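Local coordinates for protein cytochrome P450 reductase (Amycolatopsis methanolica 239, PDB 5OGX) that passes electrons from NADH through FAD and a [2Fe-2S] cluster to a partner cytochrome P450 that O-demethylates guaiacol and other lignin-derived aromatics, at residues G133-L138 against R146-L151; L239-V244 against D287-D292; G298-L303 against P324-R329; A308-G313 against R329-P334. One frame throughout, in Å; residues are numbered along the deposited sequence.

Contact 1: G133-L138 against R146-L151; sequences GQYVEL and RRQYSL. With FAD (flavin-adenine dinucleotide), chain B.
Y135 and Q148 lie side by side on one face of an antiparallel strand pair. Y135 CG stands between its backbone N and carbonyl carbon (chi1 75°), and the ring atom CE1 comes within 3.3 Å of Q148 CG. The FAD methyl C7M sits over one face of the Y135 ring, offset toward its rim. On the other face of the pair, L138 CD1 reaches Y149 CD2 at 3.7 Å, the side chains crossing at about a right angle. Edge strand 146-150 grips the flavin: S150 N donates to FAD O4 at 3.0 Å, the Q148 carbonyl O accepts from the ribityl O2', and Y149 OH bonds O4' at 2.9 Å. R147 NE donates to FAD O1P, and NH1 donates to the R146 carbonyl O. This is the R-x-Y-S motif of the ferredoxin-reductase FAD domain, carried by a hairpin of its antiparallel barrel. Straight backbone bonds set the register, among them V136 N to Y149 O at 3.0 Å (174°). Farther out, R146 NE forms a 2.6 Å salt bridge with E137 OE1, on the anti side of OE1 and 30° out of the carboxylate plane. E137 OE2 accepts from N38 at the [2Fe-2S] site, and Q148 NE2 reaches the C37 carbonyl.

Contact 2: L239-V244 against D287-D292; sequences LLYHGV and DAFVED
D292 OD2 accepts the hydroxyl proton of Y241 OH at 2.7 Å, through the anti lone pair that points away from OD1. The same oxygen pairs with R281 in a salt bridge, so the tyrosine shares its acceptor with a cation that probably keeps the aspartate ionised. D292 OD2 lies near the plane of the Y241 ring, at its edge. F289 approaches differently: its CB lies 4.1 Å from the Y241 ring centre, 29° off the normal, an off-centre CH-pi contact. Y241 leaves strand 238-244, which lies within the parallel sheet of the NAD-binding domain, and helix 285-292 packs against that sheet, the two segments running 145° apart. A288 CB adds an apolar touch on CE2 of the tyrosine at 3.9 Å. CG of F289 stands anti to its backbone N (chi1 166°); the phenylalanine and tyrosine side chains cross at about a right angle. L239 CD1 meets the edge of the phenylalanine ring at F289 CD1, 4.2 Å away. The phenylalanine also meets the rings of W299, edge-to-face, and F317, while V211 and I213 of the neighbouring strand 210-215 pack on Y241.

Contact 3: G298-L303 against P324-R329; sequences GWSGWL and PRRIHR
W302 and H328 carry the aromatic part of this contact, their side chains pointing the same way from paired positions of two neighbouring parallel strands. The imidazole lies flat over the six-membered ring of the indole, centroids 3.7 Å apart and planes at 7°, a face-to-face stack in which H328 CD2 comes within 3.4 Å of W302 CE2. H328 CB adds a CH-pi contact over the same ring. Three backbone hydrogen bonds join the strands: G301 N to R326 O at 2.8 Å, H328 N to G301 O at 2.7 Å, and L303 N to H328 O at 2.9 Å. Among side chains, in the conformer given, S300 OG receives two weak bonds from R326 NE and NH2, each 2.8 Å long, so this grip is uncertain. The bend at chi3 (69°) brings R326 NE to the serine; NH1 pairs with D206 in a salt bridge. A water bonds H328 NE2 and, in that conformer, S300 OG; another donates to the G298 carbonyl and takes a weak bond from R326 NH2. Strands 300-305 and 327-331 are the ends of a beta-alpha-beta crossover through helix 307-319. The stack holds the imidazole flat on the indole, and the water at NE2 probably helps hold its rotation at this partly exposed border.

Contact 4: A308-G313 against R329-P334; sequences AMVEAG and REKFTP. With FAD (flavin-adenine dinucleotide), chain B.
V310 is wedged against strand 327-331 from helix 307-319, and this is the close-packed part of the contact. Its CG1, anti to the backbone N (chi1 174°), rests 3.6 Å from R329 CB and 3.9 Å from K331 CG, while CG2 faces the carbonyl O of E330 at 3.7 Å. L303 of the adjacent strand also packs on this valine. The looser, partly exposed side is electrostatic: E311, its chain bent at chi2, meets the extended K331 in a charge pair, a salt bridge with K331 NZ 3.1 Å from E311 OE2. R329 NE stays 4.4 Å from E311 OE2; its charge may still add to the field at the carboxylate. Just past the strand, F332 centres an inverse gamma turn, and its ring lies nearly flat over the central ring of the isoalloxazine, CE1 lying 3.1 Å from FAD N5. Helix against edge strand is the closing half of a beta-alpha-beta crossover, with an aromatic near the C terminus over the flavin, as in ferredoxin-reductase-like flavoproteins.

From the N terminus, contact 1 comes first and closes the short hairpin 135-139/146-150 of the FAD domain. Contact 2 follows in series, spanning a 42-residue excursion of helix and strand to bring helix 285-292 back to the parallel NAD-domain sheet. Contacts 3 and 4 cross: their segments alternate along the chain and share R329, closing one beta-alpha-beta unit as strand against strand and helix against strand. Contact 2 touches contact 3 where L239 and F289 meet W299. The domains are tied together where contacts 1 and 4 both reach the FAD, with S150 OG 3.5 Å from F332 CE1; contacts 1 and 2 stay about 11 Å apart at their nearest atoms.

Contact 1: G133-L138 against R146-L151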
# COMPACT_ATOMS: atom_id res chain seq x y z
N GLY A 133 6.65 2.02 -1.54
CA GLY A 133 5.61 1.18 -0.98
C GLY A 133 4.36 1.93 -0.57
O GLY A 133 3.32 1.30 -0.34
N GLN A 134 4.45 3.25 -0.45
CA GLN A 134 3.26 4.04 -0.17
C GLN A 134 2.38 4.11 -1.40
O GLN A 134 2.76 3.67 -2.50
CB GLN A 134 3.65 5.44 0.31
CG GLN A 134 4.30 5.38 1.70
CD GLN A 134 4.36 6.74 2.33
OE1 GLN A 134 5.17 7.57 1.94
NE2 GLN A 134 3.48 7.00 3.31
N TYR A 135 1.17 4.65 -1.23
CA TYR A 135 0.19 4.67 -2.30
C TYR A 135 -0.40 6.06 -2.45
O TYR A 135 -0.19 6.94 -1.61
CB TYR A 135 -0.91 3.61 -2.08
CG TYR A 135 -1.96 3.93 -1.01
CD1 TYR A 135 -3.10 4.66 -1.34
CD2 TYR A 135 -1.83 3.47 0.29
CE1 TYR A 135 -4.07 4.96 -0.38
CE2 TYR A 135 -2.81 3.77 1.27
CZ TYR A 135 -3.93 4.49 0.90
OH TYR A 135 -4.92 4.80 1.85
N VAL A 136 -1.14 6.25 -3.54
CA VAL A 136 -1.84 7.51 -3.78
C VAL A 136 -3.32 7.22 -3.96
O VAL A 136 -3.73 6.12 -4.35
CB VAL A 136 -1.29 8.28 -5.00
CG1 VAL A 136 0.14 8.72 -4.74
CG2 VAL A 136 -1.41 7.44 -6.28
N GLU A 137 -4.13 8.23 -3.65
CA GLU A 137 -5.58 8.10 -3.73
C GLU A 137 -6.08 8.90 -4.92
O GLU A 137 -5.87 10.12 -4.99
CB GLU A 137 -6.18 8.60 -2.42
CG GLU A 137 -7.67 8.48 -2.29
CD GLU A 137 -8.11 9.10 -0.99
OE1 GLU A 137 -8.93 10.04 -1.01
OE2 GLU A 137 -7.59 8.68 0.07
N LEU A 138 -6.71 8.22 -5.87
CA LEU A 138 -7.27 8.87 -7.05
C LEU A 138 -8.77 9.04 -6.87
O LEU A 138 -9.44 8.25 -6.21
CB LEU A 138 -7.01 8.05 -8.33
CG LEU A 138 -5.59 7.59 -8.64
CD1 LEU A 138 -5.53 6.98 -10.07
CD2 LEU A 138 -4.59 8.71 -8.51
N ARG A 146 -13.42 7.10 -4.71
CA ARG A 146 -12.01 7.22 -4.35
C ARG A 146 -11.38 5.84 -4.33
O ARG A 146 -11.94 4.91 -3.74
CB ARG A 146 -11.86 7.89 -2.98
CG ARG A 146 -12.73 9.12 -2.87
CD ARG A 146 -12.52 9.87 -1.57
NE ARG A 146 -11.33 10.71 -1.63
CZ ARG A 146 -11.30 11.95 -2.10
NH1 ARG A 146 -12.40 12.53 -2.56
NH2 ARG A 146 -10.16 12.62 -2.10
N ARG A 147 -10.21 5.70 -4.97
CA ARG A 147 -9.55 4.41 -5.08
C ARG A 147 -8.05 4.58 -4.90
O ARG A 147 -7.46 5.59 -5.31
CB ARG A 147 -9.83 3.73 -6.43
CG ARG A 147 -11.33 3.51 -6.70
CD ARG A 147 -11.91 2.43 -5.80
NE ARG A 147 -13.26 2.05 -6.23
CZ ARG A 147 -14.38 2.56 -5.72
NH1 ARG A 147 -14.32 3.48 -4.76
NH2 ARG A 147 -15.56 2.16 -6.19
N GLN A 148 -7.44 3.58 -4.26
CA GLN A 148 -6.03 3.58 -3.91
C GLN A 148 -5.23 2.84 -4.97
O GLN A 148 -5.62 1.75 -5.39
CB GLN A 148 -5.84 2.87 -2.57
CG GLN A 148 -6.75 3.36 -1.45
CD GLN A 148 -8.12 2.65 -1.35
OE1 GLN A 148 -8.64 2.07 -2.31
NE2 GLN A 148 -8.70 2.72 -0.16
N TYR A 149 -4.05 3.37 -5.31
CA TYR A 149 -3.13 2.68 -6.22
C TYR A 149 -1.72 2.83 -5.67
O TYR A 149 -1.26 3.95 -5.41
CB TYR A 149 -3.24 3.22 -7.66
CG TYR A 149 -4.60 2.83 -8.18
CD1 TYR A 149 -4.88 1.52 -8.51
CD2 TYR A 149 -5.64 3.75 -8.18
CE1 TYR A 149 -6.16 1.13 -8.91
CE2 TYR A 149 -6.92 3.38 -8.58
CZ TYR A 149 -7.17 2.07 -8.92
OH TYR A 149 -8.45 1.71 -9.30
N SER A 150 -1.05 1.70 -5.47
CA SER A 150 0.30 1.68 -4.92
C SER A 150 1.30 2.27 -5.91
O SER A 150 1.18 2.09 -7.12
CB SER A 150 0.72 0.25 -4.61
OG SER A 150 -0.14 -0.36 -3.68
N LEU A 151 2.32 2.93 -5.36
CA LEU A 151 3.43 3.41 -6.17
C LEU A 151 4.41 2.27 -6.41
O LEU A 151 4.79 1.56 -5.48
CB LEU A 151 4.14 4.58 -5.49
CG LEU A 151 3.27 5.83 -5.26
CD1 LEU A 151 4.11 6.90 -4.57
CD2 LEU A 151 2.73 6.38 -6.58
PA FAD B . -15.36 -1.37 -7.83
O1A FAD B . -16.39 -0.58 -8.60
O2A FAD B . -15.07 -0.81 -6.45
O5B FAD B . -15.83 -2.94 -7.65
C5B FAD B . -16.68 -3.51 -8.62
C4B FAD B . -17.18 -4.87 -8.04
O4B FAD B . -16.21 -5.74 -8.04
C3B FAD B . -17.59 -4.70 -6.57
O3B FAD B . -18.66 -5.50 -6.31
C2B FAD B . -16.34 -5.14 -5.78
O2B FAD B . -16.68 -5.59 -4.40
C1B FAD B . -15.83 -6.10 -6.51
N9A FAD B . -14.39 -6.08 -6.50
C8A FAD B . -13.60 -5.06 -6.14
N7A FAD B . -12.33 -5.44 -6.30
C5A FAD B . -12.33 -6.70 -6.76
C6A FAD B . -11.31 -7.56 -7.09
N6A FAD B . -9.86 -7.55 -7.10
N1A FAD B . -11.58 -8.78 -7.54
C2A FAD B . -12.86 -9.18 -7.67
N3A FAD B . -13.88 -8.34 -7.36
C4A FAD B . -13.60 -7.10 -6.90
N1 FAD B . -5.55 -2.07 -7.33
C2 FAD B . -4.62 -2.17 -8.44
O2 FAD B . -4.97 -2.60 -9.49
N3 FAD B . -3.23 -1.71 -8.25
C4 FAD B . -2.74 -1.19 -7.01
O4 FAD B . -1.62 -0.84 -6.90
C4X FAD B . -3.72 -1.12 -5.89
N5 FAD B . -3.28 -0.58 -4.64
C5X FAD B . -4.24 -0.54 -3.54
C6 FAD B . -3.79 -0.07 -2.30
C7 FAD B . -4.73 -0.03 -1.27
C7M FAD B . -4.08 0.52 -0.00
C8 FAD B . -6.05 -0.45 -1.46
C8M FAD B . -6.99 -0.36 -0.27
C9 FAD B . -6.48 -0.93 -2.69
C9A FAD B . -5.57 -0.97 -3.72
N10 FAD B . -6.04 -1.48 -5.02
C10 FAD B . -5.09 -1.56 -6.07
C1' FAD B . -7.45 -1.86 -5.23
C2' FAD B . -8.03 -0.57 -5.94
O2' FAD B . -8.00 0.60 -5.13
C3' FAD B . -9.49 -0.71 -6.42
O3' FAD B . -10.25 -1.25 -5.38
C4' FAD B . -9.59 -1.64 -7.65
O4' FAD B . -8.89 -1.07 -8.73
C5' FAD B . -11.06 -1.86 -8.07
O5' FAD B . -11.72 -0.61 -8.10
P FAD B . -12.97 -0.40 -9.14
O1P FAD B . -13.57 0.96 -8.86
O2P FAD B . -12.55 -0.66 -10.57
O3P FAD B . -14.03 -1.58 -8.75
O HOH W 1 7.21 1.99 -4.32
O HOH W 2 0.83 0.44 -1.29

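Contact 2: L239-V244 against D287-D292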
# COMPACT_ATOMS: atom_id res chain seq x y z
N LEU A 239 13.70 -12.29 -2.30
CA LEU A 239 12.94 -13.23 -3.11
C LEU A 239 11.57 -12.62 -3.41
O LEU A 239 10.79 -12.37 -2.49
CB LEU A 239 12.77 -14.57 -2.39
CG LEU A 239 14.00 -15.31 -1.89
CD1 LEU A 239 13.57 -16.70 -1.42
CD2 LEU A 239 15.02 -15.43 -2.98
N LEU A 240 11.31 -12.37 -4.69
CA LEU A 240 10.08 -11.69 -5.10
C LEU A 240 9.24 -12.67 -5.91
O LEU A 240 9.65 -13.08 -7.00
CB LEU A 240 10.42 -10.44 -5.91
CG LEU A 240 9.28 -9.69 -6.58
CD1 LEU A 240 8.18 -9.32 -5.57
CD2 LEU A 240 9.84 -8.45 -7.28
N TYR A 241 8.09 -13.07 -5.37
CA TYR A 241 7.20 -14.01 -6.05
C TYR A 241 6.00 -13.25 -6.59
O TYR A 241 5.40 -12.45 -5.87
CB TYR A 241 6.72 -15.12 -5.11
CG TYR A 241 7.82 -16.01 -4.57
CD1 TYR A 241 8.58 -15.60 -3.49
CD2 TYR A 241 8.09 -17.26 -5.14
CE1 TYR A 241 9.59 -16.39 -2.98
CE2 TYR A 241 9.10 -18.06 -4.64
CZ TYR A 241 9.84 -17.63 -3.55
OH TYR A 241 10.85 -18.40 -3.02
N HIS A 242 5.64 -13.50 -7.85
CA HIS A 242 4.49 -12.85 -8.47
C HIS A 242 3.42 -13.90 -8.73
O HIS A 242 3.58 -14.75 -9.61
CB HIS A 242 4.90 -12.15 -9.76
CG HIS A 242 3.84 -11.26 -10.32
ND1 HIS A 242 3.82 -10.86 -11.64
CD2 HIS A 242 2.76 -10.68 -9.73
CE1 HIS A 242 2.76 -10.08 -11.84
NE2 HIS A 242 2.11 -9.94 -10.70
N GLY A 243 2.32 -13.85 -7.97
CA GLY A 243 1.29 -14.86 -8.12
C GLY A 243 0.21 -14.39 -9.08
O GLY A 243 -0.47 -13.39 -8.81
N VAL A 244 0.04 -15.10 -10.20
CA VAL A 244 -0.94 -14.73 -11.22
C VAL A 244 -1.65 -16.00 -11.69
O VAL A 244 -1.27 -17.12 -11.36
CB VAL A 244 -0.28 -14.03 -12.42
CG1 VAL A 244 0.34 -12.69 -12.02
CG2 VAL A 244 0.76 -14.93 -13.04
N ASP A 287 2.87 -20.67 -1.33
CA ASP A 287 3.31 -22.07 -1.36
C ASP A 287 4.70 -22.22 -1.96
O ASP A 287 5.49 -23.06 -1.51
CB ASP A 287 2.31 -22.92 -2.16
CG ASP A 287 0.91 -22.89 -1.57
OD1 ASP A 287 0.74 -22.44 -0.42
OD2 ASP A 287 -0.02 -23.35 -2.27
N ALA A 288 5.02 -21.44 -2.99
CA ALA A 288 6.32 -21.57 -3.64
C ALA A 288 7.45 -21.11 -2.73
O ALA A 288 8.53 -21.70 -2.72
CB ALA A 288 6.34 -20.79 -4.96
N PHE A 289 7.22 -20.03 -1.96
CA PHE A 289 8.25 -19.61 -1.02
C PHE A 289 8.50 -20.67 0.03
O PHE A 289 9.65 -21.00 0.34
CB PHE A 289 7.86 -18.29 -0.36
CG PHE A 289 8.70 -17.96 0.86
CD1 PHE A 289 10.02 -17.56 0.72
CD2 PHE A 289 8.14 -18.01 2.13
CE1 PHE A 289 10.78 -17.24 1.80
CE2 PHE A 289 8.91 -17.69 3.25
CZ PHE A 289 10.23 -17.31 3.09
N VAL A 290 7.42 -21.20 0.62
CA VAL A 290 7.54 -22.24 1.63
C VAL A 290 8.33 -23.43 1.09
O VAL A 290 9.14 -24.03 1.79
CB VAL A 290 6.14 -22.66 2.13
CG1 VAL A 290 6.25 -23.86 3.04
CG2 VAL A 290 5.46 -21.49 2.83
N GLU A 291 8.12 -23.76 -0.19
CA GLU A 291 8.88 -24.84 -0.82
C GLU A 291 10.37 -24.49 -0.91
O GLU A 291 11.23 -25.35 -0.69
CB GLU A 291 8.34 -25.14 -2.22
CG GLU A 291 7.02 -25.88 -2.26
CD GLU A 291 6.33 -25.79 -3.62
OE1 GLU A 291 7.00 -25.42 -4.62
OE2 GLU A 291 5.12 -26.08 -3.69
N ASP A 292 10.68 -23.25 -1.27
CA ASP A 292 12.06 -22.82 -1.47
C ASP A 292 12.81 -22.61 -0.16
O ASP A 292 14.03 -22.85 -0.09
CB ASP A 292 12.10 -21.52 -2.26
CG ASP A 292 11.65 -21.68 -3.69
OD1 ASP A 292 11.61 -22.82 -4.19
OD2 ASP A 292 11.34 -20.66 -4.33

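Contact 3: G298-L303 against P324-R329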
# COMPACT_ATOMS: atom_id res chain seq x y z
N GLY A 298 14.01 -15.74 11.03
CA GLY A 298 15.03 -14.77 10.69
C GLY A 298 14.75 -14.00 9.42
O GLY A 298 15.51 -13.08 9.09
N TRP A 299 13.69 -14.35 8.71
CA TRP A 299 13.28 -13.66 7.49
C TRP A 299 12.33 -12.52 7.81
O TRP A 299 11.70 -12.48 8.87
CB TRP A 299 12.60 -14.64 6.54
CG TRP A 299 13.59 -15.48 5.83
CD1 TRP A 299 14.37 -16.46 6.35
CD2 TRP A 299 13.92 -15.38 4.44
NE1 TRP A 299 15.18 -17.00 5.36
CE2 TRP A 299 14.91 -16.35 4.18
CE3 TRP A 299 13.45 -14.58 3.39
CZ2 TRP A 299 15.46 -16.53 2.91
CZ3 TRP A 299 14.00 -14.76 2.12
CH2 TRP A 299 14.99 -15.74 1.89
N SER A 300 12.25 -11.57 6.89
CA SER A 300 11.17 -10.59 6.87
C SER A 300 10.28 -10.93 5.68
O SER A 300 10.75 -11.50 4.69
CB SER A 300 11.70 -9.16 6.76
OG SER A 300 12.68 -8.89 7.77
N GLY A 301 8.99 -10.61 5.80
CA GLY A 301 8.06 -10.92 4.73
C GLY A 301 7.12 -9.78 4.43
O GLY A 301 6.64 -9.08 5.33
N TRP A 302 6.85 -9.59 3.15
CA TRP A 302 6.07 -8.47 2.64
C TRP A 302 5.00 -9.03 1.71
O TRP A 302 5.33 -9.57 0.65
CB TRP A 302 6.97 -7.49 1.89
CG TRP A 302 8.10 -7.01 2.76
CD1 TRP A 302 9.21 -7.70 3.17
CD2 TRP A 302 8.18 -5.72 3.36
NE1 TRP A 302 9.98 -6.91 4.00
CE2 TRP A 302 9.36 -5.69 4.12
CE3 TRP A 302 7.36 -4.60 3.32
CZ2 TRP A 302 9.74 -4.57 4.85
CZ3 TRP A 302 7.73 -3.49 4.06
CH2 TRP A 302 8.92 -3.48 4.80
N LEU A 303 3.72 -8.90 2.09
CA LEU A 303 2.64 -9.50 1.32
C LEU A 303 1.71 -8.39 0.83
O LEU A 303 1.27 -7.56 1.63
CB LEU A 303 1.82 -10.50 2.16
CG LEU A 303 2.44 -11.85 2.50
CD1 LEU A 303 1.94 -12.33 3.84
CD2 LEU A 303 2.05 -12.87 1.43
N PRO A 324 6.37 -12.62 13.80
CA PRO A 324 5.32 -11.61 13.60
C PRO A 324 5.85 -10.19 13.45
O PRO A 324 5.29 -9.39 12.69
CB PRO A 324 4.47 -11.73 14.89
CG PRO A 324 4.64 -13.11 15.32
CD PRO A 324 6.05 -13.55 14.90
N ARG A 325 6.93 -9.87 14.15
CA ARG A 325 7.48 -8.52 14.10
C ARG A 325 7.98 -8.15 12.71
O ARG A 325 8.11 -6.97 12.39
CB ARG A 325 8.62 -8.42 15.11
CG ARG A 325 9.19 -7.04 15.29
CD ARG A 325 10.17 -7.03 16.44
NE ARG A 325 10.26 -5.71 17.04
CZ ARG A 325 9.60 -5.35 18.14
NH1 ARG A 325 8.82 -6.23 18.76
NH2 ARG A 325 9.75 -4.13 18.62
N ARG A 326 8.27 -9.15 11.88
CA ARG A 326 8.92 -8.92 10.60
C ARG A 326 8.00 -9.24 9.43
O ARG A 326 8.48 -9.43 8.30
CB ARG A 326 10.20 -9.73 10.52
CG ARG A 326 11.16 -9.36 11.65
CD ARG A 326 12.49 -10.09 11.54
NE ARG A 326 13.28 -9.64 10.40
CZ ARG A 326 14.32 -8.81 10.47
NH1 ARG A 326 14.70 -8.32 11.65
NH2 ARG A 326 14.97 -8.47 9.36
N ILE A 327 6.70 -9.28 9.67
CA ILE A 327 5.72 -9.55 8.62
C ILE A 327 4.97 -8.26 8.34
O ILE A 327 4.39 -7.65 9.25
CB ILE A 327 4.77 -10.68 9.02
CG1 ILE A 327 5.55 -11.97 9.27
CG2 ILE A 327 3.67 -10.84 7.98
CD1 ILE A 327 4.71 -13.13 9.80
N HIS A 328 4.97 -7.86 7.08
CA HIS A 328 4.39 -6.60 6.64
C HIS A 328 3.30 -6.88 5.61
O HIS A 328 3.46 -7.76 4.76
CB HIS A 328 5.48 -5.70 6.03
CG HIS A 328 6.70 -5.57 6.89
ND1 HIS A 328 6.93 -4.49 7.72
CD2 HIS A 328 7.76 -6.40 7.06
CE1 HIS A 328 8.08 -4.66 8.35
NE2 HIS A 328 8.60 -5.81 7.97
N ARG A 329 2.19 -6.13 5.66
CA ARG A 329 1.02 -6.45 4.84
C ARG A 329 0.44 -5.20 4.21
O ARG A 329 0.38 -4.15 4.87
CB ARG A 329 -0.12 -7.12 5.65
CG ARG A 329 0.29 -7.97 6.83
CD ARG A 329 -0.60 -7.75 8.05
NE ARG A 329 -0.27 -8.71 9.10
CZ ARG A 329 0.82 -8.65 9.85
NH1 ARG A 329 1.68 -7.65 9.70
NH2 ARG A 329 1.05 -9.58 10.77
O HOH W 3 15.32 -10.70 7.65
O HOH W 4 11.24 -6.52 8.90

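Contact 4: A308-G313 against R329-P334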
# COMPACT_ATOMS: atom_id res chain seq x y z
N ALA A 308 -7.74 -11.70 1.24
CA ALA A 308 -7.70 -13.09 1.68
C ALA A 308 -6.34 -13.71 1.41
O ALA A 308 -5.84 -14.51 2.21
CB ALA A 308 -8.81 -13.90 0.98
N MET A 309 -5.74 -13.36 0.27
CA MET A 309 -4.40 -13.83 -0.06
C MET A 309 -3.37 -13.34 0.95
O MET A 309 -2.49 -14.10 1.38
CB MET A 309 -4.02 -13.35 -1.47
CG MET A 309 -2.68 -13.84 -1.96
SD MET A 309 -1.60 -12.45 -2.43
CE MET A 309 -1.08 -11.83 -0.87
N VAL A 310 -3.47 -12.07 1.35
CA VAL A 310 -2.55 -11.55 2.34
C VAL A 310 -2.74 -12.26 3.67
O VAL A 310 -1.78 -12.71 4.30
CB VAL A 310 -2.72 -10.02 2.48
CG1 VAL A 310 -1.85 -9.51 3.63
CG2 VAL A 310 -2.32 -9.31 1.19
N GLU A 311 -3.99 -12.40 4.12
CA GLU A 311 -4.21 -13.00 5.43
C GLU A 311 -3.78 -14.46 5.45
O GLU A 311 -3.18 -14.92 6.42
CB GLU A 311 -5.67 -12.84 5.85
CG GLU A 311 -5.95 -11.44 6.40
CD GLU A 311 -5.01 -11.01 7.55
OE1 GLU A 311 -5.43 -11.09 8.72
OE2 GLU A 311 -3.87 -10.55 7.30
N ALA A 312 -4.07 -15.20 4.38
CA ALA A 312 -3.61 -16.58 4.33
C ALA A 312 -2.08 -16.64 4.29
O ALA A 312 -1.48 -17.51 4.95
CB ALA A 312 -4.20 -17.29 3.11
N GLY A 313 -1.46 -15.72 3.55
CA GLY A 313 -0.01 -15.69 3.47
C GLY A 313 0.65 -15.39 4.80
O GLY A 313 1.65 -16.01 5.16
N ARG A 329 2.19 -6.13 5.66
CA ARG A 329 1.02 -6.45 4.84
C ARG A 329 0.44 -5.20 4.21
O ARG A 329 0.38 -4.15 4.87
CB ARG A 329 -0.12 -7.12 5.65
CG ARG A 329 0.29 -7.97 6.83
CD ARG A 329 -0.60 -7.75 8.05
NE ARG A 329 -0.27 -8.71 9.10
CZ ARG A 329 0.82 -8.65 9.85
NH1 ARG A 329 1.68 -7.65 9.70
NH2 ARG A 329 1.05 -9.58 10.77
N GLU A 330 -0.03 -5.32 2.97
CA GLU A 330 -0.82 -4.29 2.30
C GLU A 330 -1.99 -4.99 1.61
O GLU A 330 -1.80 -5.73 0.63
CB GLU A 330 0.01 -3.48 1.29
CG GLU A 330 -0.77 -2.32 0.68
CD GLU A 330 -0.70 -1.08 1.56
OE1 GLU A 330 -1.08 -1.18 2.75
OE2 GLU A 330 -0.25 -0.02 1.08
N LYS A 331 -3.21 -4.77 2.09
CA LYS A 331 -4.36 -5.45 1.49
C LYS A 331 -5.10 -4.53 0.52
O LYS A 331 -5.48 -3.41 0.89
CB LYS A 331 -5.32 -5.94 2.57
CG LYS A 331 -4.62 -6.71 3.68
CD LYS A 331 -5.59 -6.99 4.80
CE LYS A 331 -5.21 -8.21 5.57
NZ LYS A 331 -5.73 -8.13 6.96
N PHE A 332 -5.30 -5.02 -0.71
CA PHE A 332 -6.06 -4.31 -1.74
C PHE A 332 -7.56 -4.56 -1.51
O PHE A 332 -8.26 -5.18 -2.31
CB PHE A 332 -5.64 -4.76 -3.14
CG PHE A 332 -4.27 -4.28 -3.59
CD1 PHE A 332 -3.47 -3.53 -2.76
CD2 PHE A 332 -3.80 -4.59 -4.87
CE1 PHE A 332 -2.22 -3.07 -3.17
CE2 PHE A 332 -2.56 -4.14 -5.30
CZ PHE A 332 -1.77 -3.39 -4.45
N THR A 333 -8.06 -4.05 -0.39
CA THR A 333 -9.44 -4.31 -0.03
C THR A 333 -10.40 -3.51 -0.91
O THR A 333 -10.25 -2.30 -1.04
CB THR A 333 -9.68 -3.96 1.43
OG1 THR A 333 -8.80 -4.74 2.25
CG2 THR A 333 -11.11 -4.26 1.81
N PRO A 334 -11.38 -4.16 -1.53
CA PRO A 334 -12.35 -3.42 -2.35
C PRO A 334 -13.01 -2.29 -1.56
O PRO A 334 -13.23 -2.39 -0.35
CB PRO A 334 -13.37 -4.49 -2.74
CG PRO A 334 -12.53 -5.75 -2.81
CD PRO A 334 -11.58 -5.62 -1.64
PA FAD B . -15.36 -1.37 -7.83
O1A FAD B . -16.39 -0.58 -8.60
O2A FAD B . -15.07 -0.81 -6.45
O5B FAD B . -15.83 -2.94 -7.65
C5B FAD B . -16.68 -3.51 -8.62
C4B FAD B . -17.18 -4.87 -8.04
O4B FAD B . -16.21 -5.74 -8.04
C3B FAD B . -17.59 -4.70 -6.57
O3B FAD B . -18.66 -5.50 -6.31
C2B FAD B . -16.34 -5.14 -5.78
O2B FAD B . -16.68 -5.59 -4.40
C1B FAD B . -15.83 -6.10 -6.51
N9A FAD B . -14.39 -6.08 -6.50
C8A FAD B . -13.60 -5.06 -6.14
N7A FAD B . -12.33 -5.44 -6.30
C5A FAD B . -12.33 -6.70 -6.76
C6A FAD B . -11.31 -7.56 -7.09
N6A FAD B . -9.86 -7.55 -7.10
N1A FAD B . -11.58 -8.78 -7.54
C2A FAD B . -12.86 -9.18 -7.67
N3A FAD B . -13.88 -8.34 -7.36
C4A FAD B . -13.60 -7.10 -6.90
N1 FAD B . -5.55 -2.07 -7.33
C2 FAD B . -4.62 -2.17 -8.44
O2 FAD B . -4.97 -2.60 -9.49
N3 FAD B . -3.23 -1.71 -8.25
C4 FAD B . -2.74 -1.19 -7.01
O4 FAD B . -1.62 -0.84 -6.90
C4X FAD B . -3.72 -1.12 -5.89
N5 FAD B . -3.28 -0.58 -4.64
C5X FAD B . -4.24 -0.54 -3.54
C6 FAD B . -3.79 -0.07 -2.30
C7 FAD B . -4.73 -0.03 -1.27
C7M FAD B . -4.08 0.52 -0.00
C8 FAD B . -6.05 -0.45 -1.46
C8M FAD B . -6.99 -0.36 -0.27
C9 FAD B . -6.48 -0.93 -2.69
C9A FAD B . -5.57 -0.97 -3.72
N10 FAD B . -6.04 -1.48 -5.02
C10 FAD B . -5.09 -1.56 -6.07
C1' FAD B . -7.45 -1.86 -5.23
C2' FAD B . -8.03 -0.57 -5.94
O2' FAD B . -8.00 0.60 -5.13
C3' FAD B . -9.49 -0.71 -6.42
O3' FAD B . -10.25 -1.25 -5.38
C4' FAD B . -9.59 -1.64 -7.65
O4' FAD B . -8.89 -1.07 -8.73
C5' FAD B . -11.06 -1.86 -8.07
O5' FAD B . -11.72 -0.61 -8.10
P FAD B . -12.97 -0.40 -9.14
O1P FAD B . -13.57 0.96 -8.86
O2P FAD B . -12.55 -0.66 -10.57
O3P FAD B . -14.03 -1.58 -8.75